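Local coordinates for isoaspartyl dipeptidase (Fervidobacterium islandicum, PDB 7CDH), which probably hydrolyses isoaspartyl (beta-aspartyl) dipeptides as a zinc-dependent M38 metallopeptidase of the amidohydrolase family, a role linked to the repair of damaged proteins, at residues Y272-I282 with E326-R337; V310-L318 with I355-I364. All coordinates share one frame; numbering follows the deposited sequence.

Contact 1 (Y272-I282 with E326-R337); sequences YENGLLDNVTI and EVLKISTTNPAR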
loop_
_atom_site.group_PDB
_atom_site.type_symbol
_atom_site.label_atom_id
_atom_site.label_comp_id
_atom_site.label_asym_id
_atom_site.label_seq_id
_atom_site.Cartn_x
_atom_site.Cartn_y
_atom_site.Cartn_z
ATOM N N TYR A 272 -26.596 -44.041 -9.206
ATOM C CA TYR A 272 -27.629 -44.833 -8.470
ATOM C C TYR A 272 -27.324 -46.346 -8.505
ATOM O O TYR A 272 -27.249 -46.980 -7.428
ATOM C CB TYR A 272 -29.011 -44.581 -9.074
ATOM C CG TYR A 272 -30.182 -45.193 -8.347
ATOM C CD1 TYR A 272 -30.456 -44.906 -7.015
ATOM C CD2 TYR A 272 -31.078 -46.004 -9.027
ATOM C CE1 TYR A 272 -31.568 -45.437 -6.370
ATOM C CE2 TYR A 272 -32.189 -46.545 -8.401
ATOM C CZ TYR A 272 -32.434 -46.260 -7.072
ATOM O OH TYR A 272 -33.543 -46.806 -6.507
ATOM N N GLU A 273 -27.168 -46.911 -9.706
ATOM C CA GLU A 273 -26.860 -48.352 -9.932
ATOM C C GLU A 273 -25.604 -48.758 -9.151
ATOM O O GLU A 273 -25.545 -49.953 -8.733
ATOM C CB GLU A 273 -26.644 -48.652 -11.412
ATOM C CG GLU A 273 -27.930 -48.710 -12.202
ATOM C CD GLU A 273 -27.700 -48.659 -13.706
ATOM O OE1 GLU A 273 -26.562 -48.999 -14.146
ATOM O OE2 GLU A 273 -28.645 -48.260 -14.433
ATOM N N ASN A 274 -24.672 -47.815 -8.931
ATOM C CA ASN A 274 -23.383 -48.080 -8.247
ATOM C C ASN A 274 -23.403 -47.591 -6.792
ATOM O O ASN A 274 -22.347 -47.588 -6.185
ATOM C CB ASN A 274 -22.256 -47.564 -9.122
ATOM C CG ASN A 274 -22.298 -48.326 -10.428
ATOM O OD1 ASN A 274 -21.928 -49.499 -10.468
ATOM N ND2 ASN A 274 -22.838 -47.723 -11.474
ATOM N N GLY A 275 -24.564 -47.275 -6.223
ATOM C CA GLY A 275 -24.687 -46.848 -4.817
ATOM C C GLY A 275 -23.898 -45.582 -4.467
ATOM O O GLY A 275 -23.436 -45.499 -3.306
ATOM N N LEU A 276 -23.815 -44.603 -5.382
ATOM C CA LEU A 276 -23.090 -43.337 -5.163
ATOM C C LEU A 276 -23.994 -42.114 -5.360
ATOM O O LEU A 276 -23.483 -40.992 -5.348
ATOM C CB LEU A 276 -21.924 -43.312 -6.146
ATOM C CG LEU A 276 -20.876 -44.398 -5.953
ATOM C CD1 LEU A 276 -19.856 -44.330 -7.070
ATOM C CD2 LEU A 276 -20.189 -44.293 -4.608
ATOM N N LEU A 277 -25.298 -42.286 -5.448
ATOM C CA LEU A 277 -26.210 -41.131 -5.546
ATOM C C LEU A 277 -26.098 -40.246 -4.293
ATOM O O LEU A 277 -26.508 -39.083 -4.372
ATOM C CB LEU A 277 -27.640 -41.614 -5.754
ATOM C CG LEU A 277 -28.596 -40.537 -6.264
ATOM C CD1 LEU A 277 -28.340 -40.238 -7.716
ATOM C CD2 LEU A 277 -30.042 -40.936 -6.067
ATOM N N ASP A 278 -25.539 -40.718 -3.191
ATOM C CA ASP A 278 -25.373 -39.869 -1.975
ATOM C C ASP A 278 -24.259 -38.836 -2.229
ATOM O O ASP A 278 -24.184 -37.844 -1.497
ATOM C CB ASP A 278 -25.160 -40.715 -0.716
ATOM C CG ASP A 278 -26.429 -41.389 -0.176
ATOM O OD1 ASP A 278 -27.539 -41.040 -0.642
ATOM O OD2 ASP A 278 -26.313 -42.277 0.713
ATOM N N ASN A 279 -23.466 -39.017 -3.281
ATOM C CA ASN A 279 -22.237 -38.230 -3.487
ATOM C C ASN A 279 -22.461 -37.288 -4.665
ATOM O O ASN A 279 -21.505 -36.824 -5.228
ATOM C CB ASN A 279 -21.043 -39.177 -3.658
ATOM C CG ASN A 279 -20.866 -40.060 -2.441
ATOM O OD1 ASN A 279 -21.679 -40.955 -2.205
ATOM N ND2 ASN A 279 -19.847 -39.780 -1.643
ATOM N N VAL A 280 -23.701 -37.016 -5.031
ATOM C CA VAL A 280 -23.988 -36.326 -6.311
ATOM C C VAL A 280 -24.921 -35.173 -6.024
ATOM O O VAL A 280 -25.856 -35.377 -5.259
ATOM C CB VAL A 280 -24.580 -37.295 -7.339
ATOM C CG1 VAL A 280 -25.236 -36.530 -8.475
ATOM C CG2 VAL A 280 -23.493 -38.204 -7.862
ATOM N N THR A 281 -24.592 -33.984 -6.535
ATOM C CA THR A 281 -25.523 -32.829 -6.528
ATOM C C THR A 281 -25.743 -32.449 -7.985
ATOM O O THR A 281 -24.949 -32.862 -8.810
ATOM C CB THR A 281 -25.036 -31.668 -5.646
ATOM O OG1 THR A 281 -23.865 -31.151 -6.265
ATOM C CG2 THR A 281 -24.729 -32.058 -4.216
ATOM N N ILE A 282 -26.812 -31.731 -8.264
ATOM C CA ILE A 282 -26.949 -30.969 -9.528
ATOM C C ILE A 282 -27.111 -29.466 -9.234
ATOM O O ILE A 282 -27.561 -29.064 -8.109
ATOM C CB ILE A 282 -28.112 -31.532 -10.360
ATOM C CG1 ILE A 282 -29.452 -31.397 -9.639
ATOM C CG2 ILE A 282 -27.805 -32.967 -10.763
ATOM C CD1 ILE A 282 -30.646 -31.596 -10.548
ATOM N N GLU A 326 -35.366 -40.935 -3.729
ATOM C CA GLU A 326 -33.933 -41.133 -4.031
ATOM C C GLU A 326 -33.442 -39.970 -4.899
ATOM O O GLU A 326 -32.394 -39.400 -4.573
ATOM C CB GLU A 326 -33.731 -42.501 -4.693
ATOM C CG GLU A 326 -33.807 -43.662 -3.704
ATOM C CD GLU A 326 -32.673 -43.710 -2.684
ATOM O OE1 GLU A 326 -32.953 -44.000 -1.490
ATOM O OE2 GLU A 326 -31.499 -43.464 -3.084
ATOM N N VAL A 327 -34.169 -39.616 -5.960
ATOM C CA VAL A 327 -33.760 -38.522 -6.883
ATOM C C VAL A 327 -33.651 -37.199 -6.102
ATOM O O VAL A 327 -32.687 -36.526 -6.263
ATOM C CB VAL A 327 -34.700 -38.411 -8.080
ATOM C CG1 VAL A 327 -34.193 -37.402 -9.074
ATOM C CG2 VAL A 327 -34.828 -39.753 -8.767
ATOM N N LEU A 328 -34.540 -36.925 -5.173
ATOM C CA LEU A 328 -34.571 -35.648 -4.453
ATOM C C LEU A 328 -33.265 -35.393 -3.705
ATOM O O LEU A 328 -33.022 -34.244 -3.341
ATOM C CB LEU A 328 -35.725 -35.690 -3.462
ATOM C CG LEU A 328 -37.072 -35.347 -4.066
ATOM C CD1 LEU A 328 -38.138 -35.430 -2.977
ATOM C CD2 LEU A 328 -37.039 -33.967 -4.701
ATOM N N LYS A 329 -32.489 -36.425 -3.429
ATOM C CA LYS A 329 -31.242 -36.299 -2.652
ATOM C C LYS A 329 -30.321 -35.286 -3.329
ATOM O O LYS A 329 -29.582 -34.628 -2.591
ATOM C CB LYS A 329 -30.526 -37.645 -2.538
ATOM C CG LYS A 329 -31.199 -38.634 -1.607
ATOM C CD LYS A 329 -30.488 -39.965 -1.623
ATOM C CE LYS A 329 -31.033 -40.937 -0.609
ATOM N NZ LYS A 329 -30.085 -42.060 -0.452
ATOM N N ILE A 330 -30.363 -35.187 -4.662
ATOM C CA ILE A 330 -29.376 -34.407 -5.463
ATOM C C ILE A 330 -29.590 -32.888 -5.309
ATOM O O ILE A 330 -28.684 -32.112 -5.679
ATOM C CB ILE A 330 -29.427 -34.814 -6.941
ATOM C CG1 ILE A 330 -30.770 -34.498 -7.581
ATOM C CG2 ILE A 330 -29.018 -36.260 -7.113
ATOM C CD1 ILE A 330 -30.870 -35.031 -8.996
ATOM N N SER A 331 -30.762 -32.498 -4.839
ATOM C CA SER A 331 -31.233 -31.103 -4.732
ATOM C C SER A 331 -31.753 -30.826 -3.330
ATOM O O SER A 331 -32.181 -29.714 -3.116
ATOM C CB SER A 331 -32.277 -30.796 -5.765
ATOM O OG SER A 331 -31.706 -30.925 -7.051
ATOM N N THR A 332 -31.635 -31.746 -2.387
ATOM C CA THR A 332 -32.094 -31.491 -1.009
ATOM C C THR A 332 -31.019 -32.004 -0.052
ATOM O O THR A 332 -30.238 -31.216 0.455
ATOM C CB THR A 332 -33.521 -32.047 -0.807
ATOM O OG1 THR A 332 -33.592 -33.481 -0.855
ATOM C CG2 THR A 332 -34.502 -31.489 -1.817
ATOM N N THR A 333 -30.970 -33.298 0.192
ATOM C CA THR A 333 -30.091 -33.875 1.240
ATOM C C THR A 333 -28.637 -33.571 0.886
ATOM O O THR A 333 -27.923 -33.211 1.798
ATOM C CB THR A 333 -30.346 -35.384 1.370
ATOM O OG1 THR A 333 -31.750 -35.431 1.602
ATOM C CG2 THR A 333 -29.557 -36.041 2.480
ATOM N N ASN A 334 -28.210 -33.798 -0.364
ATOM C CA ASN A 334 -26.765 -33.793 -0.706
ATOM C C ASN A 334 -26.207 -32.361 -0.617
ATOM O O ASN A 334 -25.174 -32.150 0.027
ATOM C CB ASN A 334 -26.474 -34.522 -2.024
ATOM C CG ASN A 334 -26.801 -36.001 -1.970
ATOM O OD1 ASN A 334 -26.965 -36.565 -0.888
ATOM N ND2 ASN A 334 -26.902 -36.641 -3.126
ATOM N N PRO A 335 -26.836 -31.327 -1.228
ATOM C CA PRO A 335 -26.362 -29.948 -1.081
ATOM C C PRO A 335 -26.386 -29.486 0.378
ATOM O O PRO A 335 -25.410 -28.929 0.818
ATOM C CB PRO A 335 -27.347 -29.112 -1.896
ATOM C CG PRO A 335 -27.952 -30.098 -2.872
ATOM C CD PRO A 335 -27.991 -31.410 -2.125
ATOM N N ALA A 336 -27.436 -29.832 1.125
ATOM C CA ALA A 336 -27.510 -29.515 2.567
ATOM C C ALA A 336 -26.295 -30.092 3.301
ATOM O O ALA A 336 -25.724 -29.376 4.164
ATOM C CB ALA A 336 -28.780 -29.999 3.176
ATOM N N ARG A 337 -25.875 -31.321 2.988
ATOM C CA ARG A 337 -24.748 -31.945 3.745
ATOM C C ARG A 337 -23.481 -31.190 3.359
ATOM O O ARG A 337 -22.751 -30.822 4.261
ATOM C CB ARG A 337 -24.642 -33.452 3.513
ATOM C CG ARG A 337 -23.417 -34.140 4.106
ATOM C CD ARG A 337 -22.635 -35.014 3.112
ATOM N NE ARG A 337 -23.569 -35.789 2.351
ATOM C CZ ARG A 337 -23.610 -35.912 1.043
ATOM N NH1 ARG A 337 -22.681 -35.407 0.265
ATOM N NH2 ARG A 337 -24.587 -36.609 0.509
HETATM O O HOH W 1 -28.185 -38.682 0.729
HETATM O O HOH W 2 -29.914 -28.769 -6.923
#
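N334, in the first turn of helix 333-339, reaches with its side-chain amide to the backbone leading from L277 into strand 280-283. Its ND2 donates to V280 O at 2.7 Å, near the amide plane and fairly straight (157°), and to L277 O at 2.8 Å by a more bent bond (131°) lying in that carbonyl's plane. At the other end of the amide, OD1 accepts from a water that also gives a weak bond to D278 OD1, so both ends have partners that favour one setting of the group. The guanidinium of R337 points an edge at D278 O, though the modelled separation is too short to be trusted. Between the main chains, I282 N donates to I330 O at 3.2 Å, and a second water links I282 O to S331 OG.

Charges gather at the outer end. The extended chain of K329 brings NZ to the syn lone pair of D278 OD1 at 2.7 Å, with a weaker bond to E326 OE2 at 3.3 Å. E326 OE2 also lies at the edge of the Y272 ring, in its plane, with CE1 3.8 Å away.

Apolar packing centres on I330. Its CG1 stands between the backbone N and carbonyl (chi1 64°), an arrangement that leaves CG2 to meet V280 CG1 at 4.0 Å and L277 CD1, while CD1 touches I282 CD1 at 3.8 Å. The methyl of T281 rests on N334 CB and P335; its hydroxyl turns to Y221 and D246.

Carbonyls before and within this last strand of the TIM barrel, which leads to the zinc ligand D285, are thus satisfied by a side chain, and one lysine probably offsets two carboxylates that would otherwise repel.

Contact 2 (V310-L318 with I355-I364); sequences VWYTIRKVL and ILVDEQSFEI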
loop_
_atom_site.group_PDB
_atom_site.type_symbol
_atom_site.label_atom_id
_atom_site.label_comp_id
_atom_site.label_asym_id
_atom_site.label_seq_id
_atom_site.Cartn_x
_atom_site.Cartn_y
_atom_site.Cartn_z
ATOM N N VAL A 310 -33.371 -27.284 -12.625
ATOM C CA VAL A 310 -33.196 -28.218 -11.487
ATOM C C VAL A 310 -34.402 -29.174 -11.452
ATOM O O VAL A 310 -34.210 -30.415 -11.412
ATOM C CB VAL A 310 -32.985 -27.476 -10.162
ATOM C CG1 VAL A 310 -33.237 -28.397 -8.979
ATOM C CG2 VAL A 310 -31.575 -26.895 -10.085
ATOM N N TRP A 311 -35.605 -28.625 -11.468
ATOM C CA TRP A 311 -36.838 -29.431 -11.387
ATOM C C TRP A 311 -37.024 -30.171 -12.717
ATOM O O TRP A 311 -37.461 -31.343 -12.723
ATOM C CB TRP A 311 -38.018 -28.546 -11.012
ATOM C CG TRP A 311 -39.292 -29.303 -10.845
ATOM C CD1 TRP A 311 -40.430 -29.126 -11.566
ATOM C CD2 TRP A 311 -39.543 -30.381 -9.931
ATOM N NE1 TRP A 311 -41.387 -29.987 -11.137
ATOM C CE2 TRP A 311 -40.881 -30.766 -10.129
ATOM C CE3 TRP A 311 -38.794 -31.024 -8.941
ATOM C CZ2 TRP A 311 -41.482 -31.787 -9.389
ATOM C CZ3 TRP A 311 -39.376 -32.042 -8.223
ATOM C CH2 TRP A 311 -40.703 -32.418 -8.443
ATOM N N TYR A 312 -36.620 -29.551 -13.808
ATOM C CA TYR A 312 -36.638 -30.201 -15.133
ATOM C C TYR A 312 -35.818 -31.496 -15.062
ATOM O O TYR A 312 -36.286 -32.524 -15.594
ATOM C CB TYR A 312 -36.115 -29.241 -16.199
ATOM C CG TYR A 312 -36.125 -29.796 -17.600
ATOM C CD1 TYR A 312 -37.287 -29.869 -18.345
ATOM C CD2 TYR A 312 -34.968 -30.262 -18.179
ATOM C CE1 TYR A 312 -37.288 -30.364 -19.638
ATOM C CE2 TYR A 312 -34.948 -30.772 -19.459
ATOM C CZ TYR A 312 -36.112 -30.817 -20.194
ATOM O OH TYR A 312 -36.059 -31.319 -21.456
ATOM N N THR A 313 -34.617 -31.426 -14.483
ATOM C CA THR A 313 -33.624 -32.539 -14.474
ATOM C C THR A 313 -34.171 -33.646 -13.560
ATOM O O THR A 313 -34.158 -34.778 -13.983
ATOM C CB THR A 313 -32.194 -32.067 -14.154
ATOM O OG1 THR A 313 -31.770 -31.217 -15.232
ATOM C CG2 THR A 313 -31.199 -33.203 -14.016
ATOM N N ILE A 314 -34.747 -33.299 -12.421
ATOM C CA ILE A 314 -35.407 -34.268 -11.509
ATOM C C ILE A 314 -36.540 -35.004 -12.263
ATOM O O ILE A 314 -36.625 -36.249 -12.156
ATOM C CB ILE A 314 -35.892 -33.551 -10.247
ATOM C CG1 ILE A 314 -34.712 -33.102 -9.389
ATOM C CG2 ILE A 314 -36.857 -34.423 -9.448
ATOM C CD1 ILE A 314 -35.101 -32.103 -8.325
ATOM N N ARG A 315 -37.360 -34.285 -13.021
ATOM C CA ARG A 315 -38.472 -34.868 -13.803
ATOM C C ARG A 315 -37.906 -35.813 -14.873
ATOM O O ARG A 315 -38.532 -36.864 -15.107
ATOM C CB ARG A 315 -39.351 -33.777 -14.408
ATOM C CG ARG A 315 -40.292 -33.144 -13.398
ATOM C CD ARG A 315 -41.246 -32.175 -14.039
ATOM N NE ARG A 315 -42.272 -32.910 -14.759
ATOM C CZ ARG A 315 -43.392 -32.381 -15.266
ATOM N NH1 ARG A 315 -43.643 -31.089 -15.142
ATOM N NH2 ARG A 315 -44.263 -33.160 -15.893
ATOM N N LYS A 316 -36.754 -35.519 -15.475
ATOM C CA LYS A 316 -36.200 -36.421 -16.516
ATOM C C LYS A 316 -35.695 -37.718 -15.877
ATOM O O LYS A 316 -35.741 -38.762 -16.553
ATOM C CB LYS A 316 -35.106 -35.753 -17.348
ATOM C CG LYS A 316 -35.605 -34.802 -18.429
ATOM C CD LYS A 316 -36.720 -35.328 -19.300
ATOM C CE LYS A 316 -36.776 -34.633 -20.648
ATOM N NZ LYS A 316 -38.161 -34.507 -21.170
ATOM N N VAL A 317 -35.235 -37.679 -14.631
ATOM C CA VAL A 317 -34.698 -38.893 -13.953
ATOM C C VAL A 317 -35.885 -39.785 -13.518
ATOM O O VAL A 317 -35.812 -41.005 -13.731
ATOM C CB VAL A 317 -33.736 -38.520 -12.809
ATOM C CG1 VAL A 317 -33.184 -39.763 -12.095
ATOM C CG2 VAL A 317 -32.585 -37.678 -13.330
ATOM N N LEU A 318 -36.980 -39.196 -13.037
ATOM C CA LEU A 318 -38.199 -39.926 -12.640
ATOM C C LEU A 318 -38.694 -40.767 -13.827
ATOM O O LEU A 318 -38.992 -41.959 -13.621
ATOM C CB LEU A 318 -39.266 -38.933 -12.187
ATOM C CG LEU A 318 -38.991 -38.199 -10.882
ATOM C CD1 LEU A 318 -40.144 -37.259 -10.545
ATOM C CD2 LEU A 318 -38.705 -39.166 -9.741
ATOM N N ILE A 355 -41.833 -27.350 -1.349
ATOM C CA ILE A 355 -42.617 -27.152 -2.599
ATOM C C ILE A 355 -43.795 -28.132 -2.582
ATOM O O ILE A 355 -43.725 -29.219 -1.976
ATOM C CB ILE A 355 -41.759 -27.278 -3.875
ATOM C CG1 ILE A 355 -41.129 -28.659 -4.019
ATOM C CG2 ILE A 355 -40.713 -26.180 -3.931
ATOM C CD1 ILE A 355 -40.508 -28.940 -5.386
ATOM N N LEU A 356 -44.875 -27.718 -3.201
ATOM C CA LEU A 356 -46.074 -28.551 -3.382
ATOM C C LEU A 356 -46.185 -28.826 -4.869
ATOM O O LEU A 356 -46.207 -27.884 -5.659
ATOM C CB LEU A 356 -47.268 -27.788 -2.821
ATOM C CG LEU A 356 -47.340 -27.769 -1.298
ATOM C CD1 LEU A 356 -48.237 -26.650 -0.819
ATOM C CD2 LEU A 356 -47.844 -29.113 -0.773
ATOM N N VAL A 357 -46.164 -30.095 -5.224
ATOM C CA VAL A 357 -46.201 -30.555 -6.633
ATOM C C VAL A 357 -47.534 -31.264 -6.873
ATOM O O VAL A 357 -48.091 -31.873 -5.954
ATOM C CB VAL A 357 -44.965 -31.429 -6.830
ATOM C CG1 VAL A 357 -45.000 -32.200 -8.125
ATOM C CG2 VAL A 357 -43.727 -30.557 -6.732
ATOM N N ASP A 358 -48.093 -31.113 -8.056
ATOM C CA ASP A 358 -49.307 -31.856 -8.469
ATOM C C ASP A 358 -48.915 -33.329 -8.705
ATOM O O ASP A 358 -47.948 -33.567 -9.449
ATOM C CB ASP A 358 -49.892 -31.181 -9.702
ATOM C CG ASP A 358 -51.216 -31.782 -10.089
ATOM O OD1 ASP A 358 -51.193 -32.901 -10.691
ATOM O OD2 ASP A 358 -52.242 -31.147 -9.740
ATOM N N GLU A 359 -49.597 -34.293 -8.079
ATOM C CA GLU A 359 -49.180 -35.723 -8.129
ATOM C C GLU A 359 -49.367 -36.287 -9.544
ATOM O O GLU A 359 -48.638 -37.215 -9.884
ATOM C CB GLU A 359 -49.906 -36.550 -7.071
ATOM C CG GLU A 359 -51.407 -36.660 -7.306
ATOM C CD GLU A 359 -52.172 -37.450 -6.258
ATOM O OE1 GLU A 359 -51.520 -38.001 -5.328
ATOM O OE2 GLU A 359 -53.418 -37.525 -6.392
ATOM N N GLN A 360 -50.258 -35.722 -10.362
ATOM C CA GLN A 360 -50.472 -36.177 -11.764
ATOM C C GLN A 360 -49.414 -35.526 -12.664
ATOM O O GLN A 360 -48.511 -36.259 -13.116
ATOM C CB GLN A 360 -51.902 -35.870 -12.241
ATOM C CG GLN A 360 -52.992 -36.652 -11.509
ATOM C CD GLN A 360 -52.711 -38.139 -11.452
ATOM O OE1 GLN A 360 -52.443 -38.785 -12.463
ATOM N NE2 GLN A 360 -52.763 -38.701 -10.253
ATOM N N SER A 361 -49.518 -34.204 -12.883
ATOM C CA SER A 361 -48.702 -33.418 -13.848
ATOM C C SER A 361 -47.273 -33.170 -13.325
ATOM O O SER A 361 -46.350 -32.994 -14.158
ATOM C CB SER A 361 -49.381 -32.124 -14.170
ATOM O OG SER A 361 -49.288 -31.239 -13.067
ATOM N N PHE A 362 -47.066 -33.167 -12.009
ATOM C CA PHE A 362 -45.743 -32.917 -11.376
ATOM C C PHE A 362 -45.315 -31.451 -11.597
ATOM O O PHE A 362 -44.140 -31.138 -11.579
ATOM C CB PHE A 362 -44.707 -33.917 -11.890
ATOM C CG PHE A 362 -44.461 -35.039 -10.929
ATOM C CD1 PHE A 362 -45.378 -36.074 -10.804
ATOM C CD2 PHE A 362 -43.322 -35.063 -10.150
ATOM C CE1 PHE A 362 -45.153 -37.118 -9.923
ATOM C CE2 PHE A 362 -43.096 -36.107 -9.266
ATOM C CZ PHE A 362 -44.015 -37.127 -9.149
ATOM N N GLU A 363 -46.273 -30.560 -11.769
ATOM C CA GLU A 363 -46.045 -29.114 -11.938
ATOM C C GLU A 363 -45.937 -28.499 -10.543
ATOM O O GLU A 363 -46.706 -28.922 -9.647
ATOM C CB GLU A 363 -47.173 -28.549 -12.798
ATOM C CG GLU A 363 -47.150 -29.073 -14.228
ATOM C CD GLU A 363 -46.409 -28.203 -15.233
ATOM O OE1 GLU A 363 -46.905 -27.083 -15.509
ATOM O OE2 GLU A 363 -45.344 -28.636 -15.743
ATOM N N ILE A 364 -44.986 -27.578 -10.340
ATOM C CA ILE A 364 -44.852 -26.875 -9.031
ATOM C C ILE A 364 -46.068 -25.949 -8.880
ATOM O O ILE A 364 -46.304 -25.125 -9.772
ATOM C CB ILE A 364 -43.492 -26.149 -8.889
ATOM C CG1 ILE A 364 -42.347 -27.144 -8.709
ATOM C CG2 ILE A 364 -43.509 -25.151 -7.730
ATOM C CD1 ILE A 364 -41.049 -26.649 -9.241
#
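W311 projects from helix 309-318 against the hairpin formed by strands 354-358 and 364-369, with one face of its indole turned to side chains from both arms. At the root, CB lies 4.0 Å from I364 CD1. With CG anti to the backbone N (chi1 -177°), the ring extends outward so that the same methyl comes over the face of the five-membered ring in a CH-pi contact, CD1 to I364 CD1 being 3.5 Å. R315 CG lies over the opposite face, toward the rim. NE1 then donates to F362 O at 3.0 Å, the oxygen in the indole plane and the N-H approaching almost along the C=O axis (169°). Farther out, CZ2 meets V357 CG2 at 3.7 Å and F362 CD2 at 3.8 Å, the latter with the indole at the edge of the phenyl ring. I355 CD1 lies over the same face as I364 CD1, 4.4 Å from W311 CZ3. An alanine here would leave F362 O without its indole donor and is likely to open a gap between the helix and the residues I355, V357 and I364.

One helical turn on, R315 bends at chi3 to bring NH1 to E363 OE2 at 3.0 Å, a salt bridge in the guanidinium plane using the anti lone pair of the carboxylate. F362 CB lies over a face of that guanidinium, and the phenyl ring is also touched by L318 CD1.

W311 and I355 both touch L54 of strand 51-59, which pairs with 354-358, while L318 packs against L324 and V327 of helix 324-327; the contact thus clamps the hairpin loop to the flank of helix 309-318.

In the fold
Contact 1 is largely buried, its centre about 12 Å from that of the chain, whereas the centre of contact 2 lies about 17 Å from it and the contact is only partly buried. Their segments alternate along the sequence: helix 309-318 follows strand 280-283 and precedes helix 324-327, and it joins the two sites, with V310 and I314 packing on S331 and V317 on V327. Contact 1 ties the last barrel strand to the chain after that helix through backbone carbonyls, an amide and aliphatic groups, with its salt-bridge network at the partly exposed end. Contact 2 instead sets a neighbouring face of the same helix against a hairpin, relying on aromatic surface, one indole bond and a peripheral ion pair.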